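Local coordinates for protein phosphoserine phosphatase (Thermococcus onnurineus, PDB 4AP9) that probably hydrolyses L-phosphoserine to L-serine and phosphate with magnesium as cofactor, as a member of the haloacid dehalogenase superfamily, at residues F71-R85 / S104-G116. Residues are numbered along the deposited sequence; the frame is centred on the assembly and turned at random.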
ATOM      1  N   PHE A  71     -45.636   3.346  -3.871  1.00 19.05           N
ATOM      2  CA  PHE A  71     -44.211   3.165  -4.100  1.00 17.87           C
ATOM      3  C   PHE A  71     -43.985   1.918  -4.948  1.00 18.39           C
ATOM      4  O   PHE A  71     -43.319   1.967  -5.981  1.00 17.09           O
ATOM      5  CB  PHE A  71     -43.518   3.007  -2.738  1.00 19.04           C
ATOM      6  CG  PHE A  71     -42.022   3.184  -2.767  1.00 20.79           C
ATOM      7  CD1 PHE A  71     -41.187   2.103  -2.966  1.00 23.49           C
ATOM      8  CD2 PHE A  71     -41.459   4.427  -2.529  1.00 23.47           C
ATOM      9  CE1 PHE A  71     -39.814   2.262  -2.976  1.00 19.32           C
ATOM     10  CE2 PHE A  71     -40.082   4.589  -2.528  1.00 21.21           C
ATOM     11  CZ  PHE A  71     -39.267   3.496  -2.762  1.00 17.65           C
ATOM     12  N   LEU A  72     -44.556   0.800  -4.509  1.00 16.93           N
ATOM     13  CA  LEU A  72     -44.393  -0.479  -5.197  1.00 18.10           C
ATOM     14  C   LEU A  72     -45.101  -0.576  -6.555  1.00 18.67           C
ATOM     15  O   LEU A  72     -44.681  -1.335  -7.422  1.00 21.05           O
ATOM     16  CB  LEU A  72     -44.803  -1.634  -4.281  1.00 19.41           C
ATOM     17  CG  LEU A  72     -43.875  -1.796  -3.079  1.00 18.46           C
ATOM     18  CD1 LEU A  72     -44.397  -2.867  -2.130  1.00 21.88           C
ATOM     19  CD2 LEU A  72     -42.459  -2.127  -3.551  1.00 23.70           C
ATOM     20  N   ARG A  73     -46.165   0.198  -6.742  1.00 17.81           N
ATOM     21  CA  ARG A  73     -46.846   0.268  -8.033  1.00 18.54           C
ATOM     22  C   ARG A  73     -45.882   0.554  -9.189  1.00 18.99           C
ATOM     23  O   ARG A  73     -46.111   0.123 -10.309  1.00 20.60           O
ATOM     24  CB  ARG A  73     -47.890   1.374  -7.995  1.00 19.58           C
ATOM     25  CG  ARG A  73     -49.181   1.063  -8.712  1.00 30.20           C
ATOM     26  CD  ARG A  73     -50.369   1.386  -7.765  1.00 30.63           C
ATOM     27  NE  ARG A  73     -51.531   1.910  -8.485  1.00 34.91           N
ATOM     28  CZ  ARG A  73     -52.220   2.993  -8.127  1.00 27.00           C
ATOM     29  NH1 ARG A  73     -51.901   3.665  -7.041  1.00 11.80           N
ATOM     30  NH2 ARG A  73     -53.252   3.394  -8.871  1.00 32.42           N
ATOM     31  N   THR A  74     -44.818   1.302  -8.911  1.00 18.44           N
ATOM     32  CA  THR A  74     -43.873   1.693  -9.958  1.00 17.50           C
ATOM     33  C   THR A  74     -43.123   0.516 -10.575  1.00 20.28           C
ATOM     34  O   THR A  74     -42.673   0.601 -11.721  1.00 19.88           O
ATOM     35  CB  THR A  74     -42.845   2.720  -9.454  1.00 17.53           C
ATOM     36  OG1 THR A  74     -41.997   2.110  -8.467  1.00 16.82           O
ATOM     37  CG2 THR A  74     -43.547   3.927  -8.838  1.00 16.47           C
ATOM     38  N   ARG A  75     -42.987  -0.583  -9.839  1.00 19.16           N
ATOM     39  CA  ARG A  75     -42.269  -1.725 -10.394  1.00 21.62           C
ATOM     40  C   ARG A  75     -42.995  -2.265 -11.635  1.00 21.02           C
ATOM     41  O   ARG A  75     -42.409  -2.966 -12.458  1.00 19.59           O
ATOM     42  CB  ARG A  75     -42.014  -2.819  -9.342  1.00 24.95           C
ATOM     43  CG  ARG A  75     -43.254  -3.415  -8.729  1.00 32.27           C
ATOM     44  CD  ARG A  75     -42.975  -4.074  -7.372  1.00 34.00           C
ATOM     45  NE  ARG A  75     -42.370  -5.404  -7.480  1.00 41.61           N
ATOM     46  CZ  ARG A  75     -42.998  -6.473  -7.976  1.00 49.32           C
ATOM     47  NH1 ARG A  75     -44.246  -6.369  -8.442  1.00 46.42           N
ATOM     48  NH2 ARG A  75     -42.380  -7.653  -8.024  1.00 49.62           N
ATOM     49  N   GLU A  76     -44.267  -1.920 -11.775  1.00 20.28           N
ATOM     50  CA  GLU A  76     -45.005  -2.246 -12.991  1.00 21.48           C
ATOM     51  C   GLU A  76     -44.416  -1.575 -14.240  1.00 22.72           C
ATOM     52  O   GLU A  76     -44.641  -2.029 -15.363  1.00 25.67           O
ATOM     53  CB  GLU A  76     -46.480  -1.889 -12.814  1.00 25.67           C
ATOM     54  CG  GLU A  76     -47.154  -2.740 -11.744  1.00 27.26           C
ATOM     55  CD  GLU A  76     -48.568  -2.307 -11.438  1.00 31.81           C
ATOM     56  OE1 GLU A  76     -49.080  -1.403 -12.133  1.00 30.04           O
ATOM     57  OE2 GLU A  76     -49.163  -2.874 -10.495  1.00 32.12           O
ATOM     58  N   LYS A  77     -43.661  -0.500 -14.044  1.00 19.99           N
ATOM     59  CA  LYS A  77     -43.029   0.204 -15.155  1.00 19.89           C
ATOM     60  C   LYS A  77     -41.604  -0.291 -15.404  1.00 20.75           C
ATOM     61  O   LYS A  77     -40.899   0.216 -16.270  1.00 23.34           O
ATOM     62  CB  LYS A  77     -43.023   1.713 -14.906  1.00 20.91           C
ATOM     63  CG  LYS A  77     -44.363   2.383 -15.147  1.00 23.28           C
ATOM     64  CD  LYS A  77     -44.213   3.899 -15.268  1.00 21.55           C
ATOM     65  CE  LYS A  77     -45.536   4.571 -15.577  1.00 23.23           C
ATOM     66  NZ  LYS A  77     -45.344   5.993 -16.019  1.00 26.47           N
ATOM     67  N   VAL A  78     -41.189  -1.284 -14.637  1.00 18.44           N
ATOM     68  CA  VAL A  78     -39.852  -1.840 -14.751  1.00 18.56           C
ATOM     69  C   VAL A  78     -39.963  -3.251 -15.292  1.00 20.54           C
ATOM     70  O   VAL A  78     -40.558  -4.115 -14.654  1.00 20.60           O
ATOM     71  CB  VAL A  78     -39.173  -1.901 -13.368  1.00 16.22           C
ATOM     72  CG1 VAL A  78     -37.798  -2.541 -13.469  1.00 17.89           C
ATOM     73  CG2 VAL A  78     -39.109  -0.505 -12.748  1.00 17.72           C
ATOM     74  N   ASN A  79     -39.396  -3.494 -16.467  1.00 21.76           N
ATOM     75  CA  ASN A  79     -39.487  -4.817 -17.075  1.00 22.56           C
ATOM     76  C   ASN A  79     -38.161  -5.231 -17.697  1.00 21.72           C
ATOM     77  O   ASN A  79     -37.452  -4.398 -18.246  1.00 22.04           O
ATOM     78  CB  ASN A  79     -40.612  -4.842 -18.119  1.00 25.01           C
ATOM     79  CG  ASN A  79     -41.928  -4.261 -17.579  1.00 29.73           C
ATOM     80  OD1 ASN A  79     -42.646  -4.916 -16.815  1.00 33.80           O
ATOM     81  ND2 ASN A  79     -42.243  -3.024 -17.978  1.00 28.84           N
ATOM     82  N   VAL A  80     -37.816  -6.511 -17.582  1.00 20.04           N
ATOM     83  CA  VAL A  80     -36.628  -7.044 -18.249  1.00 19.62           C
ATOM     84  C   VAL A  80     -36.944  -7.306 -19.713  1.00 21.34           C
ATOM     85  O   VAL A  80     -37.623  -8.275 -20.042  1.00 21.46           O
ATOM     86  CB  VAL A  80     -36.182  -8.355 -17.607  1.00 23.08           C
ATOM     87  CG1 VAL A  80     -34.946  -8.899 -18.303  1.00 21.43           C
ATOM     88  CG2 VAL A  80     -35.938  -8.144 -16.123  1.00 20.67           C
ATOM     89  N   SER A  81     -36.449  -6.439 -20.590  1.00 21.10           N
ATOM     90  CA  SER A  81     -36.701  -6.570 -22.024  1.00 22.01           C
ATOM     91  C   SER A  81     -35.886  -7.707 -22.627  1.00 20.94           C
ATOM     92  O   SER A  81     -34.911  -8.169 -22.034  1.00 19.95           O
ATOM     93  CB  SER A  81     -36.359  -5.264 -22.737  1.00 22.74           C
ATOM     94  OG  SER A  81     -34.955  -5.045 -22.725  1.00 19.87           O
ATOM     95  N   PRO A  82     -36.299  -8.183 -23.809  1.00 22.56           N
ATOM     96  CA  PRO A  82     -35.525  -9.219 -24.492  1.00 21.36           C
ATOM     97  C   PRO A  82     -34.075  -8.765 -24.695  1.00 21.18           C
ATOM     98  O   PRO A  82     -33.149  -9.549 -24.496  1.00 20.95           O
ATOM     99  CB  PRO A  82     -36.241  -9.341 -25.836  1.00 23.63           C
ATOM    100  CG  PRO A  82     -37.674  -8.996 -25.507  1.00 25.84           C
ATOM    101  CD  PRO A  82     -37.553  -7.869 -24.520  1.00 24.48           C
ATOM    102  N   GLU A  83     -33.892  -7.508 -25.078  1.00 21.37           N
ATOM    103  CA  GLU A  83     -32.555  -6.956 -25.280  1.00 19.97           C
ATOM    104  C   GLU A  83     -31.738  -6.936 -23.983  1.00 20.38           C
ATOM    105  O   GLU A  83     -30.565  -7.308 -23.989  1.00 20.88           O
ATOM    106  CB  GLU A  83     -32.649  -5.550 -25.878  1.00 22.58           C
ATOM    107  CG  GLU A  83     -33.329  -5.479 -27.261  1.00 29.51           C
ATOM    108  CD  GLU A  83     -34.862  -5.686 -27.229  1.00 34.37           C
ATOM    109  OE1 GLU A  83     -35.489  -5.570 -26.149  1.00 27.82           O
ATOM    110  OE2 GLU A  83     -35.450  -5.952 -28.308  1.00 41.16           O
ATOM    111  N   ALA A  84     -32.346  -6.502 -22.879  1.00 17.70           N
ATOM    112  CA  ALA A  84     -31.634  -6.460 -21.601  1.00 19.15           C
ATOM    113  C   ALA A  84     -31.231  -7.872 -21.216  1.00 20.41           C
ATOM    114  O   ALA A  84     -30.129  -8.117 -20.725  1.00 19.02           O
ATOM    115  CB  ALA A  84     -32.494  -5.824 -20.502  1.00 18.74           C
ATOM    116  N   ARG A  85     -32.121  -8.819 -21.457  1.00 18.95           N
ATOM    117  CA  ARG A  85     -31.803 -10.191 -21.107  1.00 20.78           C
ATOM    118  C   ARG A  85     -30.683 -10.731 -22.007  1.00 20.54           C
ATOM    119  O   ARG A  85     -29.806 -11.474 -21.555  1.00 20.08           O
ATOM    120  CB  ARG A  85     -33.047 -11.079 -21.162  1.00 19.96           C
ATOM    121  CG  ARG A  85     -32.784 -12.473 -20.632  1.00 24.76           C
ATOM    122  CD  ARG A  85     -34.046 -13.303 -20.580  1.00 28.84           C
ATOM    123  NE  ARG A  85     -35.051 -12.736 -19.685  1.00 29.94           N
ATOM    124  CZ  ARG A  85     -35.090 -12.956 -18.374  1.00 28.39           C
ATOM    125  NH1 ARG A  85     -34.161 -13.713 -17.798  1.00 27.17           N
ATOM    126  NH2 ARG A  85     -36.050 -12.412 -17.639  1.00 28.68           N
ATOM    127  N   SER A 104     -30.931   3.631  -7.177  1.00 13.19           N
ATOM    128  CA  SER A 104     -32.357   3.615  -6.878  1.00 11.94           C
ATOM    129  C   SER A 104     -32.687   2.398  -6.015  1.00 13.30           C
ATOM    130  O   SER A 104     -31.786   1.647  -5.609  1.00 10.92           O
ATOM    131  CB  SER A 104     -33.198   3.438  -8.150  1.00 15.73           C
ATOM    132  OG  SER A 104     -34.576   3.730  -7.895  1.00 14.74           O
ATOM    133  N   PHE A 105     -33.981   2.211  -5.759  1.00 11.95           N
ATOM    134  CA  PHE A 105     -34.465   1.212  -4.805  1.00 10.68           C
ATOM    135  C   PHE A 105     -34.579  -0.231  -5.294  1.00 14.27           C
ATOM    136  O   PHE A 105     -35.162  -0.495  -6.345  1.00 12.50           O
ATOM    137  CB  PHE A 105     -35.828   1.709  -4.292  1.00 13.44           C
ATOM    138  CG  PHE A 105     -35.766   3.050  -3.612  1.00 13.85           C
ATOM    139  CD1 PHE A 105     -35.369   3.155  -2.293  1.00 13.45           C
ATOM    140  CD2 PHE A 105     -36.102   4.214  -4.293  1.00 12.74           C
ATOM    141  CE1 PHE A 105     -35.305   4.377  -1.671  1.00 14.10           C
ATOM    142  CE2 PHE A 105     -36.041   5.442  -3.666  1.00 12.25           C
ATOM    143  CZ  PHE A 105     -35.637   5.527  -2.358  1.00 14.19           C
ATOM    144  N   GLU A 106     -34.014  -1.167  -4.534  1.00 11.51           N
ATOM    145  CA  GLU A 106     -34.114  -2.584  -4.872  1.00 12.49           C
ATOM    146  C   GLU A 106     -35.561  -3.031  -5.009  1.00 14.55           C
ATOM    147  O   GLU A 106     -35.867  -3.927  -5.796  1.00 15.51           O
ATOM    148  CB  GLU A 106     -33.427  -3.452  -3.810  1.00 13.94           C
ATOM    149  CG  GLU A 106     -31.898  -3.423  -3.907  1.00 15.22           C
ATOM    150  CD  GLU A 106     -31.236  -4.571  -3.160  1.00 19.92           C
ATOM    151  OE1 GLU A 106     -31.967  -5.357  -2.508  1.00 17.57           O
ATOM    152  OE2 GLU A 106     -29.982  -4.687  -3.240  1.00 20.25           O
ATOM    153  N   GLU A 107     -36.440  -2.408  -4.226  1.00 13.56           N
ATOM    154  CA  GLU A 107     -37.837  -2.802  -4.152  1.00 15.73           C
ATOM    155  C   GLU A 107     -38.529  -2.516  -5.483  1.00 15.75           C
ATOM    156  O   GLU A 107     -39.370  -3.294  -5.952  1.00 17.48           O
ATOM    157  CB  GLU A 107     -38.531  -2.084  -2.979  1.00 15.56           C
ATOM    158  CG  GLU A 107     -37.948  -2.427  -1.574  1.00 17.82           C
ATOM    159  CD  GLU A 107     -36.798  -1.503  -1.119  1.00 15.79           C
ATOM    160  OE1 GLU A 107     -36.197  -0.804  -1.960  1.00 14.44           O
ATOM    161  OE2 GLU A 107     -36.517  -1.453   0.099  1.00 16.67           O
ATOM    162  N   VAL A 108     -38.144  -1.408  -6.098  1.00 13.78           N
ATOM    163  CA  VAL A 108     -38.670  -1.026  -7.401  1.00 15.43           C
ATOM    164  C   VAL A 108     -37.966  -1.758  -8.560  1.00 17.27           C
ATOM    165  O   VAL A 108     -38.586  -2.071  -9.582  1.00 16.14           O
ATOM    166  CB  VAL A 108     -38.556   0.486  -7.581  1.00 17.04           C
ATOM    167  CG1 VAL A 108     -38.906   0.890  -8.986  1.00 19.38           C
ATOM    168  CG2 VAL A 108     -39.473   1.181  -6.593  1.00 16.94           C
ATOM    169  N   LEU A 109     -36.683  -2.049  -8.390  1.00 15.94           N
ATOM    170  CA  LEU A 109     -35.911  -2.692  -9.457  1.00 16.95           C
ATOM    171  C   LEU A 109     -35.915  -4.209  -9.301  1.00 18.11           C
ATOM    172  O   LEU A 109     -35.106  -4.919  -9.893  1.00 18.37           O
ATOM    173  CB  LEU A 109     -34.481  -2.153  -9.484  1.00 16.18           C
ATOM    174  CG  LEU A 109     -34.369  -0.690  -9.923  1.00 17.40           C
ATOM    175  CD1 LEU A 109     -32.919  -0.204  -9.834  1.00 18.59           C
ATOM    176  CD2 LEU A 109     -34.925  -0.495 -11.335  1.00 15.39           C
ATOM    177  N   GLU A 110     -36.855  -4.690  -8.510  1.00 18.19           N
ATOM    178  CA  GLU A 110     -37.000  -6.113  -8.249  1.00 19.91           C
ATOM    179  C   GLU A 110     -36.963  -7.016  -9.503  1.00 20.68           C
ATOM    180  O   GLU A 110     -36.405  -8.118  -9.462  1.00 18.57           O
ATOM    181  CB  GLU A 110     -38.266  -6.335  -7.420  1.00 20.96           C
ATOM    182  CG  GLU A 110     -38.447  -7.748  -6.940  1.00 25.95           C
ATOM    183  CD  GLU A 110     -39.158  -8.605  -7.953  1.00 32.40           C
ATOM    184  OE1 GLU A 110     -39.681  -8.042  -8.943  1.00 31.15           O
ATOM    185  OE2 GLU A 110     -39.184  -9.843  -7.763  1.00 36.33           O
ATOM    186  N   PRO A 111     -37.544  -6.558 -10.625  1.00 19.45           N
ATOM    187  CA  PRO A 111     -37.477  -7.434 -11.805  1.00 19.16           C
ATOM    188  C   PRO A 111     -36.045  -7.825 -12.229  1.00 19.60           C
ATOM    189  O   PRO A 111     -35.858  -8.863 -12.863  1.00 19.32           O
ATOM    190  CB  PRO A 111     -38.177  -6.603 -12.901  1.00 18.66           C
ATOM    191  CG  PRO A 111     -39.115  -5.708 -12.156  1.00 19.67           C
ATOM    192  CD  PRO A 111     -38.409  -5.382 -10.849  1.00 19.96           C
ATOM    193  N   PHE A 112     -35.052  -7.016 -11.864  1.00 17.41           N
ATOM    194  CA  PHE A 112     -33.665  -7.275 -12.241  1.00 17.63           C
ATOM    195  C   PHE A 112     -32.899  -8.059 -11.173  1.00 18.77           C
ATOM    196  O   PHE A 112     -31.728  -8.370 -11.351  1.00 17.99           O
ATOM    197  CB  PHE A 112     -32.939  -5.951 -12.478  1.00 14.77           C
ATOM    198  CG  PHE A 112     -33.433  -5.191 -13.664  1.00 16.87           C
ATOM    199  CD1 PHE A 112     -33.081  -5.585 -14.944  1.00 17.29           C
ATOM    200  CD2 PHE A 112     -34.241  -4.075 -13.508  1.00 17.02           C
ATOM    201  CE1 PHE A 112     -33.529  -4.882 -16.042  1.00 16.44           C
ATOM    202  CE2 PHE A 112     -34.694  -3.379 -14.605  1.00 15.87           C
ATOM    203  CZ  PHE A 112     -34.328  -3.783 -15.876  1.00 14.80           C
ATOM    204  N   LYS A 113     -33.568  -8.370 -10.065  1.00 18.08           N
ATOM    205  CA  LYS A 113     -32.903  -8.894  -8.870  1.00 19.78           C
ATOM    206  C   LYS A 113     -32.124 -10.190  -9.131  1.00 21.54           C
ATOM    207  O   LYS A 113     -31.083 -10.431  -8.525  1.00 20.61           O
ATOM    208  CB  LYS A 113     -33.957  -9.126  -7.786  1.00 24.98           C
ATOM    209  CG  LYS A 113     -33.444  -9.471  -6.401  1.00 29.76           C
ATOM    210  CD  LYS A 113     -34.646  -9.793  -5.517  1.00 33.42           C
ATOM    211  CE  LYS A 113     -34.339  -9.666  -4.031  1.00 42.95           C
ATOM    212  NZ  LYS A 113     -35.593  -9.659  -3.206  1.00 40.94           N
ATOM    213  N   GLU A 114     -32.639 -11.031 -10.021  1.00 21.45           N
ATOM    214  CA  GLU A 114     -32.022 -12.333 -10.264  1.00 23.00           C
ATOM    215  C   GLU A 114     -31.432 -12.455 -11.662  1.00 21.90           C
ATOM    216  O   GLU A 114     -30.999 -13.542 -12.072  1.00 19.93           O
ATOM    217  CB  GLU A 114     -33.040 -13.452 -10.051  1.00 25.68           C
ATOM    218  CG  GLU A 114     -33.729 -13.418  -8.703  1.00 30.14           C
ATOM    219  CD  GLU A 114     -32.791 -13.751  -7.563  1.00 34.12           C
ATOM    220  OE1 GLU A 114     -31.647 -14.193  -7.828  1.00 38.26           O
ATOM    221  OE2 GLU A 114     -33.195 -13.563  -6.397  1.00 40.73           O
ATOM    222  N   LEU A 115     -31.409 -11.347 -12.393  1.00 16.02           N
ATOM    223  CA  LEU A 115     -30.966 -11.389 -13.776  1.00 19.48           C
ATOM    224  C   LEU A 115     -29.454 -11.578 -13.857  1.00 17.30           C
ATOM    225  O   LEU A 115     -28.964 -12.377 -14.645  1.00 18.82           O
ATOM    226  CB  LEU A 115     -31.387 -10.125 -14.521  1.00 16.53           C
ATOM    227  CG  LEU A 115     -30.959 -10.085 -15.987  1.00 18.65           C
ATOM    228  CD1 LEU A 115     -31.587 -11.233 -16.772  1.00 19.66           C
ATOM    229  CD2 LEU A 115     -31.345  -8.764 -16.612  1.00 17.22           C
ATOM    230  N   GLY A 116     -28.725 -10.821 -13.043  1.00 19.25           N
ATOM    231  CA  GLY A 116     -27.279 -10.917 -13.006  1.00 18.40           C
ATOM    232  C   GLY A 116     -26.789 -11.957 -12.018  1.00 17.30           C
ATOM    233  O   GLY A 116     -27.576 -12.703 -11.431  1.00 19.37           O
TER
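V78 packs against P111 and F112 where the chain leaves the cap helices of this haloacid dehalogenase fold and enters its Rossmann-like core. Residues 71-85 run from the end of helix 68-73 into helix 82-93. Residues 104-116 form the loop between the core strands 97-102 and 118-127. The two segments bury 792 Å² between them.

R75 can be followed outward. R75 CB sits over the backbone of V108, 3.5 Å from V108 O. CG lies between the backbone N and the carbonyl carbon (chi1 61°), and this setting, with a bend at chi3, carries the chain past E107 O to E110. On the way R75 CD and R75 NE each pass about 4.0 Å from E107 O. R75 NH2 meets E110 OE1 at 2.9 Å in a salt bridge whose hydrogen bond is weak, bent to 125° at the hydrogen. The guanidinium and carboxylate planes are 42° apart, so the groups do not pair flat. With an alanine here, the E110 carboxylate would probably lose its cationic mate and E107 O the stretch of side chain beside it.

The rest is mainly apolar. The edge of F71 meets the face of F105 in a T-shaped pair, with CZ of F71 3.5 Å above the F105 ring plane. F25 also touches both rings. Both V108 methyls touch T74 OG1, which is bonded to F71 O within its own helical turn, and V108 CG2 also packs on F71 CE1. V78 CG1 touches both P111 CG and, obliquely, F112 CE2. V80 CG2 lies on P111 O and beside the F112 ring, while V80 CG1 rests against L115. At the far end L115 CD1 sits over one face of the R85 guanidinium, 3.7 Å from R85 NH1.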